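Local structure of alginate lyase, family PL7 (Zobellia galactanivorans, 3ZPY) at residues L79-N84 against L243-N248; N106-D111 against Y176-T181; S160-E165 against M207-L212; K185-G190 against E194-G199. The protein is a family PL7 alginate lyase, here as its catalytic domain, which probably cleaves the polysaccharide alginate by beta-elimination. All coordinates share one frame; numbering follows the deposited sequence.

All four contacts belong to the beta-sandwich of the PL7 catalytic domain, a jelly roll built of two antiparallel sheets. Interaction 1 joins the sheets face to face near the C-terminus. Interaction 2 sits about 25 Å away, centre to centre, on the other side of the chain's centre, where strands 96-107 and 171-177 run out. Interaction 4 is a hairpin within the seven-strand sheet, its centre about 15 Å from those of interactions 1 and 3. It is nested along the chain inside interaction 3, and Tyr188 touches Met207 and Leu212 there. Interaction 1 encloses the other three in sequence, and through it the last strand, 235-247, meets strand 76-83 of the opposite sheet.

Interaction 1 of 4, residues L79-N84 against L243-N248; sequences LREMDN and LSVTHN
Strands 79-83 and 243-247 face each other across the interior of the sandwich, their axes 9.9 Å apart at closest approach and their N-to-C directions 40° from parallel, with the CA of Glu81 lying nearest that of Val245 and the CA of Leu79 nearest that of Leu243. At this separation side chains alone bridge the gap. The polar link is a histidine-carboxylate hydrogen bond: NE2 of His247 donates to OE2 of Glu81 at 2.7 Å, with an angle of 159° at the hydrogen. The oxygen is met on its syn side and lies close to the imidazole plane, and carboxylate and ring are nearly coplanar, 4° apart. Glu81 reaches across because CG stands opposite the backbone N and the chain beyond it is extended. In one of its two conformers, Val245 brings CG1 to 3.5 Å from Glu81 OE2. OE1, the other carboxylate oxygen, accepts hydrogen bonds from the backbone N of Phe217 and from NE1 of Trp90. With both oxygens engaged, rotation of the buried carboxylate is restricted, and its charge would be expected to stabilise a protonated His247. Further into the sandwich the contact becomes apolar, with CD1 of Leu79 meeting CD2 of Leu243 at 3.9 Å. Around this bridge, strand 76-83 pairs with strands 15-21 and 216-219 in one sheet, Trp15 touching both Glu81 and Val245; in the facing sheet strand 235-247 lies beside strand 96-107, whose Met99 packs on Leu243 and Val245.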
loop_
_atom_site.group_PDB
_atom_site.type_symbol
_atom_site.label_atom_id
_atom_site.label_comp_id
_atom_site.label_asym_id
_atom_site.label_seq_id
_atom_site.Cartn_x
_atom_site.Cartn_y
_atom_site.Cartn_z
ATOM N N LEU A 79 2.536 -0.949 5.734
ATOM C CA LEU A 79 3.127 -2.145 6.326
ATOM C C LEU A 79 3.797 -2.990 5.272
ATOM O O LEU A 79 3.276 -3.097 4.119
ATOM C CB LEU A 79 1.995 -2.966 6.981
ATOM C CG LEU A 79 1.064 -2.191 7.916
ATOM C CD1 LEU A 79 0.043 -3.171 8.490
ATOM C CD2 LEU A 79 1.866 -1.559 9.023
ATOM N N ARG A 80 4.907 -3.619 5.699
ATOM C CA ARG A 80 5.669 -4.532 4.878
ATOM C C ARG A 80 5.616 -5.928 5.472
ATOM O O ARG A 80 6.037 -6.097 6.596
ATOM C CB ARG A 80 7.105 -3.966 4.751
ATOM C CG ARG A 80 8.008 -4.709 3.730
ATOM C CD ARG A 80 8.747 -5.889 4.320
ATOM N NE ARG A 80 9.848 -6.228 3.400
ATOM C CZ ARG A 80 10.060 -7.420 2.818
ATOM N NH1 ARG A 80 9.264 -8.470 3.009
ATOM N NH2 ARG A 80 11.079 -7.576 2.007
ATOM N N GLU A 81 5.120 -6.903 4.722
ATOM C CA GLU A 81 4.971 -8.275 5.240
ATOM C C GLU A 81 6.268 -8.844 5.738
ATOM O O GLU A 81 7.315 -8.793 5.007
ATOM C CB GLU A 81 4.425 -9.167 4.141
ATOM C CG GLU A 81 3.980 -10.538 4.659
ATOM C CD GLU A 81 3.797 -11.556 3.567
ATOM O OE1 GLU A 81 3.951 -11.184 2.351
ATOM O OE2 GLU A 81 3.605 -12.764 3.901
ATOM N N MET A 82 6.232 -9.384 6.956
ATOM C CA MET A 82 7.355 -10.137 7.551
ATOM C C MET A 82 6.994 -11.617 7.736
ATOM O O MET A 82 5.808 -11.962 7.670
ATOM C CB MET A 82 7.863 -9.495 8.828
ATOM C CG MET A 82 8.273 -8.016 8.659
ATOM S SD MET A 82 9.718 -7.756 7.653
ATOM C CE MET A 82 11.002 -8.280 8.800
ATOM N N ASP A 83 7.968 -12.432 8.012
ATOM C CA ASP A 83 7.809 -13.893 8.081
ATOM C C ASP A 83 8.565 -14.317 9.348
ATOM O O ASP A 83 9.710 -14.750 9.323
ATOM C CB ASP A 83 8.400 -14.509 6.827
ATOM C CG ASP A 83 8.421 -16.037 6.877
ATOM O OD1 ASP A 83 7.620 -16.582 7.667
ATOM O OD2 ASP A 83 9.193 -16.612 6.091
ATOM N N ASN A 84 7.873 -14.225 10.456
ATOM C CA ASN A 84 8.471 -14.609 11.771
ATOM C C ASN A 84 9.830 -14.035 11.939
ATOM O O ASN A 84 10.821 -14.708 12.275
ATOM C CB ASN A 84 8.400 -16.119 11.996
ATOM C CG ASN A 84 6.996 -16.531 12.240
ATOM O OD1 ASN A 84 6.395 -16.023 13.163
ATOM N ND2 ASN A 84 6.428 -17.386 11.386
ATOM N N LEU A 243 -7.270 -7.417 8.761
ATOM C CA LEU A 243 -6.107 -7.720 7.931
ATOM C C LEU A 243 -5.618 -9.122 8.282
ATOM O O LEU A 243 -5.381 -9.435 9.442
ATOM C CB LEU A 243 -4.996 -6.722 8.312
ATOM C CG LEU A 243 -3.639 -6.963 7.592
ATOM C CD1 LEU A 243 -3.656 -6.924 6.069
ATOM C CD2 LEU A 243 -2.640 -5.934 8.101
ATOM N N SER A 244 -5.366 -9.904 7.251
ATOM C CA SER A 244 -4.602 -11.132 7.441
ATOM C C SER A 244 -3.906 -11.537 6.180
ATOM O O SER A 244 -4.366 -11.226 5.080
ATOM C CB SER A 244 -5.526 -12.257 7.882
ATOM O OG SER A 244 -6.371 -12.625 6.837
ATOM N N VAL A 245 -2.789 -12.240 6.343
ATOM C CA VAL A 245 -2.105 -12.874 5.217
ATOM C C VAL A 245 -2.118 -14.401 5.459
ATOM O O VAL A 245 -1.921 -14.841 6.594
ATOM C CB VAL A 245 -0.686 -12.328 5.036
ATOM C CG1 VAL A 245 0.106 -13.245 4.132
ATOM C CG2 VAL A 245 -0.759 -10.996 4.347
ATOM N N THR A 246 -2.433 -15.140 4.387
ATOM C CA THR A 246 -2.481 -16.612 4.446
ATOM C C THR A 246 -1.566 -17.156 3.359
ATOM O O THR A 246 -1.568 -16.683 2.214
ATOM C CB THR A 246 -3.907 -17.110 4.237
ATOM O OG1 THR A 246 -4.741 -16.463 5.149
ATOM C CG2 THR A 246 -3.974 -18.593 4.415
ATOM N N HIS A 247 -0.794 -18.147 3.742
ATOM C CA HIS A 247 0.062 -18.893 2.810
ATOM C C HIS A 247 -0.234 -20.353 2.932
ATOM O O HIS A 247 -0.192 -20.907 4.092
ATOM C CB HIS A 247 1.576 -18.639 3.061
ATOM C CG HIS A 247 1.962 -17.192 2.854
ATOM N ND1 HIS A 247 2.068 -16.688 1.576
ATOM C CD2 HIS A 247 2.210 -16.138 3.745
ATOM C CE1 HIS A 247 2.452 -15.408 1.631
ATOM N NE2 HIS A 247 2.484 -15.041 2.976
ATOM N N ASN A 248 -0.564 -20.963 1.787
ATOM C CA ASN A 248 -0.901 -22.383 1.744
ATOM C C ASN A 248 0.006 -23.095 0.764
ATOM O O ASN A 248 0.412 -22.454 -0.233
ATOM C CB ASN A 248 -2.379 -22.593 1.329
ATOM C CG ASN A 248 -3.375 -21.921 2.270
ATOM O OD1 ASN A 248 -3.542 -22.337 3.431
ATOM N ND2 ASN A 248 -4.029 -20.899 1.784
ATOM O OXT ASN A 248 0.308 -24.321 0.964
#

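Interaction 2 of 4, residues N106-D111 against Y176-T181; sequences NQLPQD and YSLDTT
Asn106 and Asp179 both carry CG beside the backbone N and opposite the carbonyl carbon, each with chi1 at -60°, and these torsions bring their polar ends together where the two segments come closest. Their CA atoms are 5.0 Å apart. OD1 of Asn106 lies 2.8 Å from OD1 of Asp179, although the amide of Asn106 is probably turned over in the model, which makes the identity of the amide atom at this position doubtful. Amide and carboxylate planes are inclined by only 22°, so the flat groups are nearly coplanar. The Asp179 carboxylate also approaches the neighbouring main chain, its OD1 being 3.4 Å from CA of Asn106. In the beta-sandwich, this pair lies where strand 96-107 of one sheet ends and the chain leaves strand 171-177 of the other to turn into strand 182-189. Asp179 occupies that turn with positive phi and psi. Within the same turn, the hydroxyls OG of Ser177 and OG1 of Thr180 share a hydrogen bond of 2.8 Å. On the inner side Leu178 directs its side chain toward segment 106-111, and its CD2 comes 4.5 Å from CG of Leu108, a loose apolar contact. Val155 of strand 154-160 touches both leucines, while Val105 adds a further contact to Leu178.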
loop_
_atom_site.group_PDB
_atom_site.type_symbol
_atom_site.label_atom_id
_atom_site.label_comp_id
_atom_site.label_asym_id
_atom_site.label_seq_id
_atom_site.Cartn_x
_atom_site.Cartn_y
_atom_site.Cartn_z
ATOM N N ASN A 106 -10.543 7.559 2.265
ATOM C CA ASN A 106 -11.324 8.646 2.663
ATOM C C ASN A 106 -10.918 9.989 2.012
ATOM O O ASN A 106 -11.644 10.933 2.134
ATOM C CB ASN A 106 -11.217 8.795 4.182
ATOM C CG ASN A 106 -11.725 7.520 4.908
ATOM O OD1 ASN A 106 -12.900 7.157 4.769
ATOM N ND2 ASN A 106 -10.814 6.774 5.518
ATOM N N GLN A 107 -9.761 10.066 1.344
ATOM C CA GLN A 107 -9.280 11.316 0.794
ATOM C C GLN A 107 -8.170 10.958 -0.168
ATOM O O GLN A 107 -7.317 10.125 0.160
ATOM C CB GLN A 107 -8.641 12.188 1.932
ATOM C CG GLN A 107 -8.187 13.554 1.473
ATOM C CD GLN A 107 -9.270 14.604 1.224
ATOM O OE1 GLN A 107 -10.341 14.562 1.706
ATOM N NE2 GLN A 107 -8.899 15.610 0.565
ATOM N N LEU A 108 -8.182 11.621 -1.334
ATOM C CA LEU A 108 -7.077 11.508 -2.318
ATOM C C LEU A 108 -6.215 12.768 -2.232
ATOM O O LEU A 108 -6.692 13.875 -1.890
ATOM C CB LEU A 108 -7.617 11.415 -3.753
ATOM C CG LEU A 108 -8.370 10.115 -3.998
ATOM C CD1 LEU A 108 -8.942 10.145 -5.403
ATOM C CD2 LEU A 108 -7.575 8.887 -3.648
ATOM N N PRO A 109 -4.907 12.617 -2.588
ATOM C CA PRO A 109 -4.005 13.743 -2.645
ATOM C C PRO A 109 -4.144 14.448 -3.994
ATOM O O PRO A 109 -5.131 14.194 -4.745
ATOM C CB PRO A 109 -2.646 13.082 -2.415
ATOM C CG PRO A 109 -2.806 11.780 -3.244
ATOM C CD PRO A 109 -4.217 11.324 -2.809
ATOM N N GLN A 110 -3.150 15.329 -4.329
ATOM C CA GLN A 110 -3.169 16.078 -5.615
ATOM C C GLN A 110 -1.869 15.706 -6.288
ATOM O O GLN A 110 -0.757 15.881 -5.659
ATOM C CB GLN A 110 -3.232 17.534 -5.333
ATOM C CG GLN A 110 -3.008 18.406 -6.593
ATOM C CD GLN A 110 -3.180 19.844 -6.277
ATOM O OE1 GLN A 110 -3.744 20.196 -5.260
ATOM N NE2 GLN A 110 -2.700 20.707 -7.151
ATOM N N ASP A 111 -1.971 15.242 -7.535
ATOM C CA ASP A 111 -0.792 14.956 -8.387
ATOM C C ASP A 111 0.161 16.119 -8.444
ATOM O O ASP A 111 -0.219 17.301 -8.293
ATOM C CB ASP A 111 -1.300 14.736 -9.821
ATOM C CG ASP A 111 -2.044 13.360 -9.991
ATOM O OD1 ASP A 111 -2.268 12.643 -8.955
ATOM O OD2 ASP A 111 -2.320 13.093 -11.209
ATOM N N TYR A 176 -16.442 2.530 -8.217
ATOM C CA TYR A 176 -15.933 2.518 -6.881
ATOM C C TYR A 176 -16.205 3.885 -6.181
ATOM O O TYR A 176 -16.522 4.904 -6.841
ATOM C CB TYR A 176 -14.430 2.134 -6.844
ATOM C CG TYR A 176 -14.280 0.701 -7.319
ATOM C CD1 TYR A 176 -14.269 0.374 -8.703
ATOM C CD2 TYR A 176 -14.238 -0.348 -6.373
ATOM C CE1 TYR A 176 -14.270 -0.955 -9.128
ATOM C CE2 TYR A 176 -14.145 -1.637 -6.784
ATOM C CZ TYR A 176 -14.149 -1.917 -8.160
ATOM O OH TYR A 176 -14.125 -3.255 -8.541
ATOM N N SER A 177 -15.976 3.906 -4.879
ATOM C CA SER A 177 -16.202 5.213 -4.191
ATOM C C SER A 177 -15.369 5.342 -2.970
ATOM O O SER A 177 -14.976 4.379 -2.333
ATOM C CB SER A 177 -17.636 5.689 -4.000
ATOM O OG SER A 177 -18.239 4.773 -3.197
ATOM N N LEU A 178 -15.149 6.623 -2.613
ATOM C CA LEU A 178 -14.548 6.990 -1.351
ATOM C C LEU A 178 -15.548 6.729 -0.190
ATOM O O LEU A 178 -16.740 6.730 -0.395
ATOM C CB LEU A 178 -14.120 8.440 -1.324
ATOM C CG LEU A 178 -13.064 8.759 -2.395
ATOM C CD1 LEU A 178 -12.560 10.200 -2.290
ATOM C CD2 LEU A 178 -11.842 7.830 -2.385
ATOM N N ASP A 179 -15.016 6.617 1.039
ATOM C CA ASP A 179 -15.800 6.399 2.252
ATOM C C ASP A 179 -16.711 5.246 2.097
ATOM O O ASP A 179 -17.758 5.221 2.700
ATOM C CB ASP A 179 -16.613 7.671 2.509
ATOM C CG ASP A 179 -15.730 8.913 2.694
ATOM O OD1 ASP A 179 -14.666 8.835 3.310
ATOM O OD2 ASP A 179 -16.069 9.986 2.082
ATOM N N THR A 180 -16.246 4.129 1.537
ATOM C CA THR A 180 -17.015 2.966 1.197
ATOM C C THR A 180 -16.209 1.748 1.521
ATOM O O THR A 180 -15.056 1.611 1.066
ATOM C CB THR A 180 -17.434 2.936 -0.256
ATOM O OG1 THR A 180 -18.266 4.067 -0.517
ATOM C CG2 THR A 180 -18.201 1.693 -0.610
ATOM N N THR A 181 -16.746 0.839 2.306
ATOM C CA THR A 181 -15.986 -0.354 2.772
ATOM C C THR A 181 -15.937 -1.366 1.653
ATOM O O THR A 181 -16.965 -1.760 1.050
ATOM C CB THR A 181 -16.742 -0.906 3.987
ATOM O OG1 THR A 181 -16.486 0.070 4.967
ATOM C CG2 THR A 181 -16.126 -2.264 4.429
#

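Interaction 3 of 4, residues S160-E165 against M207-L212; sequences SGYVTE and MEVDDL
The Tyr162 ring is approached obliquely by both partners, the methyl CE of Met207 and CG2 of Val209, neither of which lies squarely over a face or at the edge. CE of Met207 is 3.7 Å from CD1 of Tyr162, and the sulfur stands 4.9 Å from the ring centroid, 61° off the normal, a slanted Met-aromatic contact. Val209 meets the far end of the ring, its CG2 lying 3.4 Å from the hydroxyl OH of Tyr162. This ring reaches the loop because CG of Tyr162 is opposite the backbone N (chi1 -176°). Met207 instead curls back, bent at both chi2 and chi3, so that SD also lies against Val163, 3.7 Å from its CB; these two side chains cross at about a right angle. A water extends the contact at its polar margin: it shares a hydrogen bond with OH of Tyr162 and donates another to the backbone O of Glu208, the centre of an inverse gamma turn. Val139 of strand 138-146 packs on Met207, and Phe203 of strand 200-206 on Val163. The short helix 162-165 starts after Gly161, its N-cap residue, whose O accepts from the N of Glu165 at 2.8 Å. This is peripheral packing of a beta-sandwich, in which a helical turn following strand 154-160 of one sheet meets the loop that leaves edge strand 200-206 of the other.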
loop_
_atom_site.group_PDB
_atom_site.type_symbol
_atom_site.label_atom_id
_atom_site.label_comp_id
_atom_site.label_asym_id
_atom_site.label_seq_id
_atom_site.Cartn_x
_atom_site.Cartn_y
_atom_site.Cartn_z
ATOM N N SER A 160 -2.114 -1.259 -11.313
ATOM C CA SER A 160 -0.813 -0.880 -11.934
ATOM C C SER A 160 0.248 -1.866 -11.408
ATOM O O SER A 160 -0.092 -2.901 -10.875
ATOM C CB SER A 160 -0.508 0.573 -11.555
ATOM O OG SER A 160 -1.423 1.472 -12.160
ATOM N N GLY A 161 1.539 -1.541 -11.569
ATOM C CA GLY A 161 2.583 -2.506 -11.343
ATOM C C GLY A 161 2.870 -3.370 -12.543
ATOM O O GLY A 161 2.171 -3.246 -13.556
ATOM N N TYR A 162 3.823 -4.316 -12.393
ATOM C CA TYR A 162 4.376 -5.065 -13.546
ATOM C C TYR A 162 3.276 -5.823 -14.325
ATOM O O TYR A 162 3.210 -5.782 -15.539
ATOM C CB TYR A 162 5.407 -6.052 -13.032
ATOM C CG TYR A 162 6.087 -6.783 -14.088
ATOM C CD1 TYR A 162 5.418 -7.743 -14.892
ATOM C CD2 TYR A 162 7.385 -6.414 -14.428
ATOM C CE1 TYR A 162 6.075 -8.386 -15.926
ATOM C CE2 TYR A 162 8.069 -7.053 -15.476
ATOM C CZ TYR A 162 7.389 -8.062 -16.229
ATOM O OH TYR A 162 7.980 -8.682 -17.299
ATOM N N VAL A 163 2.325 -6.385 -13.562
ATOM C CA VAL A 163 1.392 -7.325 -14.146
ATOM C C VAL A 163 0.469 -6.646 -15.207
ATOM O O VAL A 163 0.035 -7.309 -16.129
ATOM C CB VAL A 163 0.522 -8.033 -13.044
ATOM C CG1 VAL A 163 -0.457 -7.062 -12.381
ATOM C CG2 VAL A 163 -0.135 -9.287 -13.635
ATOM N N THR A 164 0.276 -5.336 -15.100
ATOM C CA THR A 164 -0.445 -4.568 -16.136
ATOM C C THR A 164 0.549 -3.710 -16.916
ATOM O O THR A 164 0.511 -3.720 -18.158
ATOM C CB THR A 164 -1.624 -3.767 -15.588
ATOM O OG1 THR A 164 -1.140 -2.895 -14.586
ATOM C CG2 THR A 164 -2.739 -4.648 -15.120
ATOM N N GLU A 165 1.347 -2.904 -16.212
ATOM C CA GLU A 165 2.194 -1.947 -16.967
ATOM C C GLU A 165 3.137 -2.559 -17.989
ATOM O O GLU A 165 3.480 -1.887 -18.963
ATOM C CB GLU A 165 2.952 -1.092 -15.955
ATOM C CG GLU A 165 2.113 -0.202 -15.078
ATOM C CD GLU A 165 3.022 0.503 -14.097
ATOM O OE1 GLU A 165 4.226 0.805 -14.365
ATOM O OE2 GLU A 165 2.548 0.861 -13.059
ATOM N N MET A 207 1.230 -13.534 -14.726
ATOM C CA MET A 207 2.589 -12.981 -14.874
ATOM C C MET A 207 3.320 -13.860 -15.874
ATOM O O MET A 207 3.676 -15.046 -15.577
ATOM C CB MET A 207 3.329 -12.996 -13.551
ATOM C CG MET A 207 2.821 -11.952 -12.607
ATOM S SD MET A 207 3.478 -10.326 -13.038
ATOM C CE MET A 207 5.217 -10.585 -12.513
ATOM N N GLU A 208 3.635 -13.294 -17.040
ATOM C CA GLU A 208 4.421 -14.017 -18.068
ATOM C C GLU A 208 5.904 -13.818 -17.866
ATOM O O GLU A 208 6.575 -13.261 -18.701
ATOM C CB GLU A 208 3.985 -13.590 -19.488
ATOM C CG GLU A 208 2.509 -13.811 -19.827
ATOM C CD GLU A 208 2.062 -15.267 -19.750
ATOM O OE1 GLU A 208 2.907 -16.210 -19.752
ATOM O OE2 GLU A 208 0.834 -15.465 -19.721
ATOM N N VAL A 209 6.385 -14.261 -16.741
ATOM C CA VAL A 209 7.805 -14.145 -16.292
ATOM C C VAL A 209 8.071 -15.550 -15.676
ATOM O O VAL A 209 7.196 -16.115 -14.972
ATOM C CB VAL A 209 7.915 -13.116 -15.139
ATOM C CG1 VAL A 209 9.292 -13.270 -14.436
ATOM C CG2 VAL A 209 7.645 -11.684 -15.642
ATOM N N ASP A 210 9.274 -16.093 -15.919
ATOM C CA ASP A 210 9.635 -17.453 -15.433
ATOM C C ASP A 210 9.845 -17.541 -13.937
ATOM O O ASP A 210 9.289 -18.381 -13.306
ATOM C CB ASP A 210 10.848 -18.030 -16.191
ATOM C CG ASP A 210 10.689 -17.941 -17.676
ATOM O OD1 ASP A 210 9.574 -18.193 -18.199
ATOM O OD2 ASP A 210 11.700 -17.606 -18.324
ATOM N N ASP A 211 10.644 -16.638 -13.392
ATOM C CA ASP A 211 11.018 -16.706 -11.998
ATOM C C ASP A 211 10.090 -15.761 -11.222
ATOM O O ASP A 211 10.286 -14.547 -11.154
ATOM C CB ASP A 211 12.509 -16.322 -11.832
ATOM C CG ASP A 211 12.901 -16.192 -10.382
ATOM O OD1 ASP A 211 12.131 -16.735 -9.536
ATOM O OD2 ASP A 211 13.942 -15.553 -10.082
ATOM N N LEU A 212 9.071 -16.363 -10.601
ATOM C CA LEU A 212 8.159 -15.583 -9.775
ATOM C C LEU A 212 8.513 -15.617 -8.269
ATOM O O LEU A 212 7.598 -15.543 -7.422
ATOM C CB LEU A 212 6.714 -16.080 -10.003
ATOM C CG LEU A 212 6.322 -16.007 -11.472
ATOM C CD1 LEU A 212 4.853 -16.448 -11.626
ATOM C CD2 LEU A 212 6.522 -14.603 -12.064
HETATM O O HOH W 1 5.675 -10.185 -19.015
#

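Interaction 4 of 4, residues K185-G190 against E194-G199; sequences KLVYSG and ELFMNG
Lys185 lies alongside Phe196 on one face of a beta hairpin formed by strands 182-189 and 192-197, neighbours in the seven-strand sheet of the sandwich. The lysine starts with CG opposite the backbone N and then bends at chi3, which carries its end over the aromatic ring. CE rests above one face, offset toward the rim and 3.6 Å from CD1 of Phe196, in a CH-pi contact. NZ continues to a position 4.4 Å from the ring centroid and only 5° off the normal, making a cation-pi interaction. In Phe196, CG instead stands beside the backbone N, opposite the carbonyl carbon (chi1 -63°), and its ring runs beside the lysine chain in the same direction. Val187 shares this face and places CG2 4.2 Å from CE1 of Phe196. Glu194, cross-strand from Val187, is extended, and its carboxylate turns to strand 200-206, with a hydrogen bond to Ser201 OG and a salt bridge to Arg204. Leu186 and Leu195, a non-hydrogen-bonded pair, point to the other face, where Leu186 packs on Trp101. Four backbone hydrogen bonds join the hydrogen-bonded pairs Lys185-Phe196 and Val187-Glu194. The straightest runs from N of Phe196 to O of Lys185, 2.8 Å long with 174° at the hydrogen.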
loop_
_atom_site.group_PDB
_atom_site.type_symbol
_atom_site.label_atom_id
_atom_site.label_comp_id
_atom_site.label_asym_id
_atom_site.label_seq_id
_atom_site.Cartn_x
_atom_site.Cartn_y
_atom_site.Cartn_z
ATOM N N LYS A 185 -9.416 -9.058 -1.385
ATOM C CA LYS A 185 -8.663 -10.303 -1.308
ATOM C C LYS A 185 -7.712 -10.299 -2.501
ATOM O O LYS A 185 -8.177 -10.361 -3.648
ATOM C CB LYS A 185 -9.625 -11.494 -1.305
ATOM C CG LYS A 185 -8.911 -12.851 -1.179
ATOM C CD LYS A 185 -9.857 -14.011 -0.910
ATOM C CE LYS A 185 -10.811 -14.311 -2.006
ATOM N NZ LYS A 185 -11.510 -15.644 -1.907
ATOM N N LEU A 186 -6.417 -10.274 -2.234
ATOM C CA LEU A 186 -5.358 -10.216 -3.286
ATOM C C LEU A 186 -4.629 -11.543 -3.229
ATOM O O LEU A 186 -4.107 -11.947 -2.171
ATOM C CB LEU A 186 -4.474 -9.045 -2.943
ATOM C CG LEU A 186 -3.392 -8.744 -3.977
ATOM C CD1 LEU A 186 -4.012 -8.414 -5.323
ATOM C CD2 LEU A 186 -2.508 -7.601 -3.454
ATOM N N VAL A 187 -4.658 -12.268 -4.340
ATOM C CA VAL A 187 -4.151 -13.655 -4.395
ATOM C C VAL A 187 -3.065 -13.672 -5.460
ATOM O O VAL A 187 -3.262 -13.175 -6.552
ATOM C CB VAL A 187 -5.242 -14.649 -4.709
ATOM C CG1 VAL A 187 -4.659 -16.068 -4.653
ATOM C CG2 VAL A 187 -6.411 -14.581 -3.644
ATOM N N TYR A 188 -1.990 -14.386 -5.161
ATOM C CA TYR A 188 -0.951 -14.720 -6.144
ATOM C C TYR A 188 -0.809 -16.231 -6.041
ATOM O O TYR A 188 -0.392 -16.739 -5.000
ATOM C CB TYR A 188 0.394 -14.012 -5.746
ATOM C CG TYR A 188 1.411 -13.850 -6.868
ATOM C CD1 TYR A 188 1.237 -14.372 -8.179
ATOM C CD2 TYR A 188 2.535 -13.069 -6.632
ATOM C CE1 TYR A 188 2.244 -14.198 -9.189
ATOM C CE2 TYR A 188 3.543 -12.854 -7.632
ATOM C CZ TYR A 188 3.354 -13.390 -8.905
ATOM O OH TYR A 188 4.389 -13.161 -9.865
ATOM N N SER A 189 -1.208 -16.922 -7.130
ATOM C CA SER A 189 -1.278 -18.395 -7.117
ATOM C C SER A 189 -1.243 -18.867 -8.515
ATOM O O SER A 189 -1.894 -18.286 -9.402
ATOM C CB SER A 189 -2.592 -18.869 -6.419
ATOM O OG SER A 189 -2.605 -20.302 -6.367
ATOM N N GLY A 190 -0.452 -19.894 -8.762
ATOM C CA GLY A 190 -0.384 -20.430 -10.129
ATOM C C GLY A 190 0.203 -19.489 -11.189
ATOM O O GLY A 190 -0.002 -19.684 -12.353
ATOM N N GLU A 194 -4.415 -11.721 -8.707
ATOM C CA GLU A 194 -5.882 -11.523 -8.705
ATOM C C GLU A 194 -6.374 -10.741 -7.543
ATOM O O GLU A 194 -5.882 -10.923 -6.409
ATOM C CB GLU A 194 -6.583 -12.869 -8.771
ATOM C CG GLU A 194 -8.116 -12.797 -8.838
ATOM C CD GLU A 194 -8.699 -14.114 -9.272
ATOM O OE1 GLU A 194 -7.979 -15.167 -9.195
ATOM O OE2 GLU A 194 -9.842 -14.120 -9.756
ATOM N N LEU A 195 -7.285 -9.808 -7.867
ATOM C CA LEU A 195 -8.024 -9.079 -6.804
ATOM C C LEU A 195 -9.451 -9.416 -6.840
ATOM O O LEU A 195 -10.101 -9.299 -7.866
ATOM C CB LEU A 195 -7.833 -7.556 -7.021
ATOM C CG LEU A 195 -8.493 -6.628 -5.989
ATOM C CD1 LEU A 195 -7.868 -6.696 -4.599
ATOM C CD2 LEU A 195 -8.454 -5.201 -6.515
ATOM N N PHE A 196 -9.986 -9.730 -5.640
ATOM C CA PHE A 196 -11.415 -9.813 -5.390
ATOM C C PHE A 196 -11.806 -8.590 -4.541
ATOM O O PHE A 196 -11.083 -8.168 -3.613
ATOM C CB PHE A 196 -11.795 -11.082 -4.577
ATOM C CG PHE A 196 -11.496 -12.415 -5.283
ATOM C CD1 PHE A 196 -10.188 -12.969 -5.271
ATOM C CD2 PHE A 196 -12.522 -13.198 -5.751
ATOM C CE1 PHE A 196 -9.933 -14.162 -5.978
ATOM C CE2 PHE A 196 -12.299 -14.376 -6.432
ATOM C CZ PHE A 196 -11.019 -14.860 -6.501
ATOM N N MET A 197 -13.029 -8.048 -4.792
ATOM C CA MET A 197 -13.552 -6.919 -4.037
ATOM C C MET A 197 -14.963 -7.326 -3.678
ATOM O O MET A 197 -15.751 -7.623 -4.594
ATOM C CB MET A 197 -13.573 -5.647 -4.892
ATOM C CG MET A 197 -12.208 -5.047 -5.200
ATOM S SD MET A 197 -11.238 -4.590 -3.712
ATOM C CE MET A 197 -11.503 -2.807 -3.581
ATOM N N ASN A 198 -15.267 -7.351 -2.356
ATOM C CA ASN A 198 -16.588 -7.772 -1.908
ATOM C C ASN A 198 -17.041 -9.074 -2.520
ATOM O O ASN A 198 -18.221 -9.235 -2.827
ATOM C CB ASN A 198 -17.652 -6.678 -2.100
ATOM C CG ASN A 198 -17.384 -5.490 -1.207
ATOM O OD1 ASN A 198 -16.662 -5.619 -0.251
ATOM N ND2 ASN A 198 -17.930 -4.324 -1.563
ATOM N N GLY A 199 -16.050 -9.965 -2.701
ATOM C CA GLY A 199 -16.327 -11.340 -3.188
ATOM C C GLY A 199 -16.333 -11.556 -4.701
ATOM O O GLY A 199 -16.488 -12.692 -5.173
#